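Molybdenum-binding-protein (Azotobacter vinelandii, PDB 1H9M) binds molybdate in the cytoplasm, probably to store or buffer the oxyanion for molybdenum homeostasis. Local coordinates at residues A[80-85]-A[132-137]; A[69-74]-A[122-127]. One frame throughout, in Å; residues are numbered along the deposited sequence. Where two conformers were deposited one is given.

Contact 1 (A[80-85]-A[132-137]); sequences ARNILT and AVIKAS. With MOO (molybdate ion), chain F.
Leu-84 and Ala-132 hold each other through a reciprocal pair of backbone hydrogen bonds, Ala-132 N to Leu-84 O at 2.7 Å being the shorter, and so set the antiparallel register of 82-85 with 132-134. At the next hydrogen-bonded pair, Asn-82 with Ile-134, the bonding is uneven: Ile-134 N reaches Asn-82 O at 2.9 Å, whereas the return bond is weak. Ile-134 O also receives a weak bond from Asn-82 ND2, with CG of Asn-82 anti to the carbonyl carbon (chi1 -57°); OD1 has its partner in Ala-39 N. Packing is tight on the Val-133 face, where CG1, anti to its own backbone N, is pressed to 3.4 Å from Ala-80 CB. The same face is looser toward Ile-83, which is exposed and whose CG1 stands 4.2 Å from Val-133 CG2. Past the paired residues, Arg-81 N (2.9 Å) and Ala-136 N (2.8 Å) both donate to O1 of molybdate. Lys-135, in one of two conformers, brings NZ to 2.9 Å from O2 and also bonds Val-41 O and Val-139 O of the second subunit. Ser-79 and, from the second subunit, Thr-43 and Ser-46 add further bonds to this interface site. Within the chain, Val-133 bonds through its backbone to Leu-68 of strand 68-70, while Asn-82 and Leu-84 pack on Leu-38 of strand 37-43.

Contact 2 (A[69-74]-A[122-127]); sequences LMTDSS and LGLKPG
Leu-122 settles over the backbone of Leu-69 and against the side chain of Thr-71, and it can be followed outward atom by atom. Its CB lies 3.8 Å from Thr-71 OG1 and nearly as close to CG2. Chi1 of -59° sets CG anti to the carbonyl carbon; from there the two methyls diverge, CD2 to 3.8 Å from Thr-71 OG1 and CD1 to 3.5 Å from Leu-69 O. Leu-124 adds a second pair of methyl contacts from the same loop. Its CD1 touches Leu-69 CD1 at 3.6 Å, while CD2 meets Thr-71 CG2 at 3.8 Å, the side chains crossing obliquely in both cases. Between the two leucines Gly-123, with positive phi, forms a Schellman motif at the end of helix 116-121, and the leucines before and after it both point toward 69-74. An alanine in place of Thr-71 would probably leave Leu-124 CD2 without its methyl neighbour and open a gap beside Leu-122. Farther along, Asp-72 forms an Asx turn, OD1 taking the N-H of Ser-74 from above the carboxylate plane. Leu-69 reaches Val-100 of strand 97-104 and Val-114 of strand 109-115, Leu-124 reaches Val-88 and Ile-91, and Ile-6 of the second subunit packs on Leu-122. No hydrogen bond joins the two segments, which implies that the loop after the helix is held here by the fit of branched side chains.

In the fold
The two contacts meet on one sheet, in which strands 129-134 and 68-70 are neighbours: Val-133 CG2 of contact 1 packs on Met-70 CE of contact 2 at 4.0 Å. Both are largely buried, yet contact 1 lies about 6 Å from the centre of the chain and contact 2 about 16 Å, measured centre to centre. Nearer the middle, strand pairing is fixed by backbone hydrogen bonds and ends in polar and charged groups directed at an anion. Farther out, the join of the chain's outermost strand of that sheet to a loop is largely apolar. Both contacts reach the second subunit, contact 1 through a shared ligand site and contact 2 through antiparallel pairing that carries the sheet across the interface.

Contact 1 (A[80-85]-A[132-137])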
loop_
_atom_site.group_PDB
_atom_site.type_symbol
_atom_site.label_atom_id
_atom_site.label_comp_id
_atom_site.label_asym_id
_atom_site.label_seq_id
_atom_site.Cartn_x
_atom_site.Cartn_y
_atom_site.Cartn_z
ATOM N N ALA A 80 10.886 3.859 -6.683
ATOM C CA ALA A 80 10.827 2.808 -5.650
ATOM C C ALA A 80 12.247 2.419 -5.254
ATOM O O ALA A 80 13.089 2.014 -6.066
ATOM C CB ALA A 80 10.108 1.575 -6.254
ATOM N N ARG A 81 12.540 2.615 -3.987
ATOM C CA ARG A 81 13.935 2.491 -3.517
ATOM C C ARG A 81 14.464 1.055 -3.457
ATOM O O ARG A 81 15.689 0.873 -3.269
ATOM C CB ARG A 81 14.039 3.082 -2.134
ATOM C CG ARG A 81 13.787 4.616 -2.028
ATOM C CD ARG A 81 15.015 5.293 -2.686
ATOM N NE ARG A 81 16.189 5.189 -1.824
ATOM C CZ ARG A 81 16.304 5.969 -0.741
ATOM N NH1 ARG A 81 15.422 6.911 -0.381
ATOM N NH2 ARG A 81 17.347 5.782 0.074
ATOM N N ASN A 82 13.603 0.050 -3.424
ATOM C CA ASN A 82 13.935 -1.333 -3.134
ATOM C C ASN A 82 13.760 -2.166 -4.394
ATOM O O ASN A 82 12.664 -2.298 -4.949
ATOM C CB ASN A 82 13.055 -1.911 -2.010
ATOM C CG ASN A 82 13.232 -1.030 -0.780
ATOM O OD1 ASN A 82 14.398 -0.778 -0.445
ATOM N ND2 ASN A 82 12.177 -0.458 -0.237
ATOM N N ILE A 83 14.916 -2.552 -5.017
ATOM C CA ILE A 83 14.801 -3.369 -6.232
ATOM C C ILE A 83 15.691 -4.604 -5.979
ATOM O O ILE A 83 16.854 -4.495 -5.547
ATOM C CB ILE A 83 15.116 -2.642 -7.534
ATOM C CG1 ILE A 83 14.204 -1.417 -7.761
ATOM C CG2 ILE A 83 15.006 -3.611 -8.713
ATOM C CD1 ILE A 83 14.573 -0.479 -8.881
ATOM N N LEU A 84 15.083 -5.786 -5.883
ATOM C CA LEU A 84 15.787 -6.990 -5.424
ATOM C C LEU A 84 15.685 -7.993 -6.567
ATOM O O LEU A 84 14.593 -8.325 -6.985
ATOM C CB LEU A 84 15.187 -7.541 -4.133
ATOM C CG LEU A 84 15.130 -6.625 -2.910
ATOM C CD1 LEU A 84 14.493 -7.314 -1.708
ATOM C CD2 LEU A 84 16.535 -6.170 -2.535
ATOM N N THR A 85 16.822 -8.385 -7.170
ATOM C CA THR A 85 16.768 -9.207 -8.371
ATOM C C THR A 85 17.121 -10.666 -8.109
ATOM O O THR A 85 17.867 -11.031 -7.204
ATOM C CB THR A 85 17.675 -8.595 -9.454
ATOM O OG1 THR A 85 17.240 -7.241 -9.676
ATOM C CG2 THR A 85 17.587 -9.343 -10.772
ATOM N N ALA A 132 12.062 -7.829 -7.723
ATOM C CA ALA A 132 10.913 -7.445 -6.846
ATOM C C ALA A 132 11.139 -5.951 -6.615
ATOM O O ALA A 132 12.247 -5.549 -6.309
ATOM C CB ALA A 132 10.997 -8.198 -5.546
ATOM N N VAL A 133 10.059 -5.175 -6.741
ATOM C CA VAL A 133 10.147 -3.710 -6.564
ATOM C C VAL A 133 9.236 -3.303 -5.416
ATOM O O VAL A 133 8.064 -3.659 -5.458
ATOM C CB VAL A 133 9.713 -3.004 -7.866
ATOM C CG1 VAL A 133 9.667 -1.503 -7.665
ATOM C CG2 VAL A 133 10.664 -3.348 -9.012
ATOM N N ILE A 134 9.817 -2.618 -4.409
ATOM C CA ILE A 134 8.983 -2.247 -3.232
ATOM C C ILE A 134 9.263 -0.791 -2.870
ATOM O O ILE A 134 10.379 -0.306 -2.777
ATOM C CB ILE A 134 9.396 -3.093 -2.022
ATOM C CG1 ILE A 134 9.408 -4.587 -2.357
ATOM C CG2 ILE A 134 8.471 -2.855 -0.817
ATOM C CD1 ILE A 134 10.078 -5.459 -1.323
ATOM N N LYS A 135 8.156 0.003 -2.890
ATOM C CA LYS A 135 8.265 1.408 -2.494
ATOM C C LYS A 135 8.635 1.458 -1.030
ATOM O O LYS A 135 8.165 0.729 -0.148
ATOM C CB LYS A 135 6.818 1.976 -2.690
ATOM C CG LYS A 135 6.901 3.520 -2.806
ATOM C CD LYS A 135 5.541 4.106 -3.198
ATOM C CE LYS A 135 5.540 5.578 -2.799
ATOM N NZ LYS A 135 6.181 6.482 -3.785
ATOM N N ALA A 136 9.487 2.475 -0.685
ATOM C CA ALA A 136 9.977 2.632 0.676
ATOM C C ALA A 136 8.880 2.805 1.718
ATOM O O ALA A 136 8.990 2.343 2.872
ATOM C CB ALA A 136 10.962 3.803 0.907
ATOM N N SER A 137 7.759 3.413 1.331
ATOM C CA SER A 137 6.658 3.628 2.250
ATOM C C SER A 137 5.823 2.390 2.490
ATOM O O SER A 137 4.871 2.466 3.308
ATOM C CB SER A 137 5.812 4.818 1.736
ATOM O OG SER A 137 5.368 4.518 0.431
HETATM MO MO MOO F . 9.916 5.765 -3.085
HETATM O O1 MOO F . 10.525 4.203 -2.611
HETATM O O2 MOO F . 8.888 5.780 -4.544
HETATM O O3 MOO F . 8.766 6.310 -1.809
HETATM O O4 MOO F . 11.145 7.067 -3.089
#

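Contact 2 (A[69-74]-A[122-127])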
loop_
_atom_site.group_PDB
_atom_site.type_symbol
_atom_site.label_atom_id
_atom_site.label_comp_id
_atom_site.label_asym_id
_atom_site.label_seq_id
_atom_site.Cartn_x
_atom_site.Cartn_y
_atom_site.Cartn_z
ATOM N N LEU A 69 6.512 -6.869 -9.520
ATOM C CA LEU A 69 7.557 -7.659 -10.199
ATOM C C LEU A 69 7.961 -7.002 -11.514
ATOM O O LEU A 69 7.086 -6.489 -12.204
ATOM C CB LEU A 69 7.126 -9.099 -10.495
ATOM C CG LEU A 69 6.919 -9.931 -9.200
ATOM C CD1 LEU A 69 6.279 -11.285 -9.645
ATOM C CD2 LEU A 69 8.191 -10.206 -8.460
ATOM N N MET A 70 9.259 -6.991 -11.825
ATOM C CA MET A 70 9.607 -6.355 -13.103
ATOM C C MET A 70 10.572 -7.291 -13.872
ATOM O O MET A 70 11.411 -7.848 -13.186
ATOM C CB MET A 70 10.167 -4.958 -12.858
ATOM C CG MET A 70 10.771 -4.240 -14.074
ATOM S SD MET A 70 11.302 -2.578 -13.539
ATOM C CE MET A 70 12.590 -2.944 -12.460
ATOM N N THR A 71 10.285 -7.460 -15.171
ATOM C CA THR A 71 11.297 -8.304 -15.867
ATOM C C THR A 71 12.158 -7.486 -16.812
ATOM O O THR A 71 13.127 -8.022 -17.344
ATOM C CB THR A 71 10.667 -9.469 -16.645
ATOM O OG1 THR A 71 9.681 -8.952 -17.526
ATOM C CG2 THR A 71 10.045 -10.465 -15.676
ATOM N N ASP A 72 11.710 -6.286 -17.139
ATOM C CA ASP A 72 12.491 -5.427 -18.048
ATOM C C ASP A 72 12.141 -3.982 -17.725
ATOM O O ASP A 72 11.007 -3.567 -17.960
ATOM C CB ASP A 72 12.137 -5.749 -19.496
ATOM C CG ASP A 72 12.842 -4.890 -20.530
ATOM O OD1 ASP A 72 13.881 -4.282 -20.188
ATOM O OD2 ASP A 72 12.330 -4.849 -21.676
ATOM N N SER A 73 13.121 -3.226 -17.245
ATOM C CA SER A 73 12.898 -1.813 -16.939
ATOM C C SER A 73 12.851 -0.951 -18.183
ATOM O O SER A 73 12.278 0.142 -18.183
ATOM C CB SER A 73 13.965 -1.336 -15.948
ATOM O OG SER A 73 15.254 -1.403 -16.544
ATOM N N SER A 74 13.437 -1.440 -19.284
ATOM C CA SER A 74 13.430 -0.717 -20.553
ATOM C C SER A 74 14.087 0.656 -20.402
ATOM O O SER A 74 13.560 1.660 -20.856
ATOM C CB SER A 74 12.016 -0.544 -21.095
ATOM O OG SER A 74 11.430 -1.786 -21.449
ATOM N N LEU A 122 4.547 -10.934 -18.359
ATOM C CA LEU A 122 5.968 -10.848 -18.077
ATOM C C LEU A 122 6.661 -12.178 -18.447
ATOM O O LEU A 122 7.850 -12.255 -18.178
ATOM C CB LEU A 122 6.273 -10.467 -16.627
ATOM C CG LEU A 122 5.735 -9.130 -16.088
ATOM C CD1 LEU A 122 6.316 -8.869 -14.693
ATOM C CD2 LEU A 122 6.049 -7.965 -17.002
ATOM N N GLY A 123 5.927 -13.245 -18.731
ATOM C CA GLY A 123 6.537 -14.549 -18.951
ATOM C C GLY A 123 7.146 -15.159 -17.707
ATOM O O GLY A 123 8.120 -15.940 -17.751
ATOM N N LEU A 124 6.558 -14.906 -16.523
ATOM C CA LEU A 124 7.076 -15.504 -15.303
ATOM C C LEU A 124 6.768 -16.993 -15.331
ATOM O O LEU A 124 5.691 -17.459 -15.687
ATOM C CB LEU A 124 6.485 -14.870 -14.024
ATOM C CG LEU A 124 6.635 -13.347 -13.974
ATOM C CD1 LEU A 124 5.734 -12.715 -12.916
ATOM C CD2 LEU A 124 8.100 -13.020 -13.695
ATOM N N LYS A 125 7.747 -17.773 -14.924
ATOM C CA LYS A 125 7.704 -19.215 -14.774
ATOM C C LYS A 125 8.974 -19.571 -13.993
ATOM O O LYS A 125 9.866 -18.728 -13.995
ATOM C CB LYS A 125 7.754 -19.901 -16.139
ATOM C CG LYS A 125 9.135 -19.873 -16.763
ATOM N N PRO A 126 8.993 -20.697 -13.307
ATOM C CA PRO A 126 10.095 -21.096 -12.466
ATOM C C PRO A 126 11.378 -21.030 -13.291
ATOM O O PRO A 126 11.361 -21.381 -14.477
ATOM C CB PRO A 126 9.700 -22.492 -11.978
ATOM C CG PRO A 126 8.184 -22.440 -12.008
ATOM C CD PRO A 126 7.856 -21.667 -13.251
ATOM N N GLY A 127 12.418 -20.398 -12.751
ATOM C CA GLY A 127 13.661 -20.245 -13.504
ATOM C C GLY A 127 13.909 -18.867 -14.081
ATOM O O GLY A 127 15.068 -18.463 -14.256
#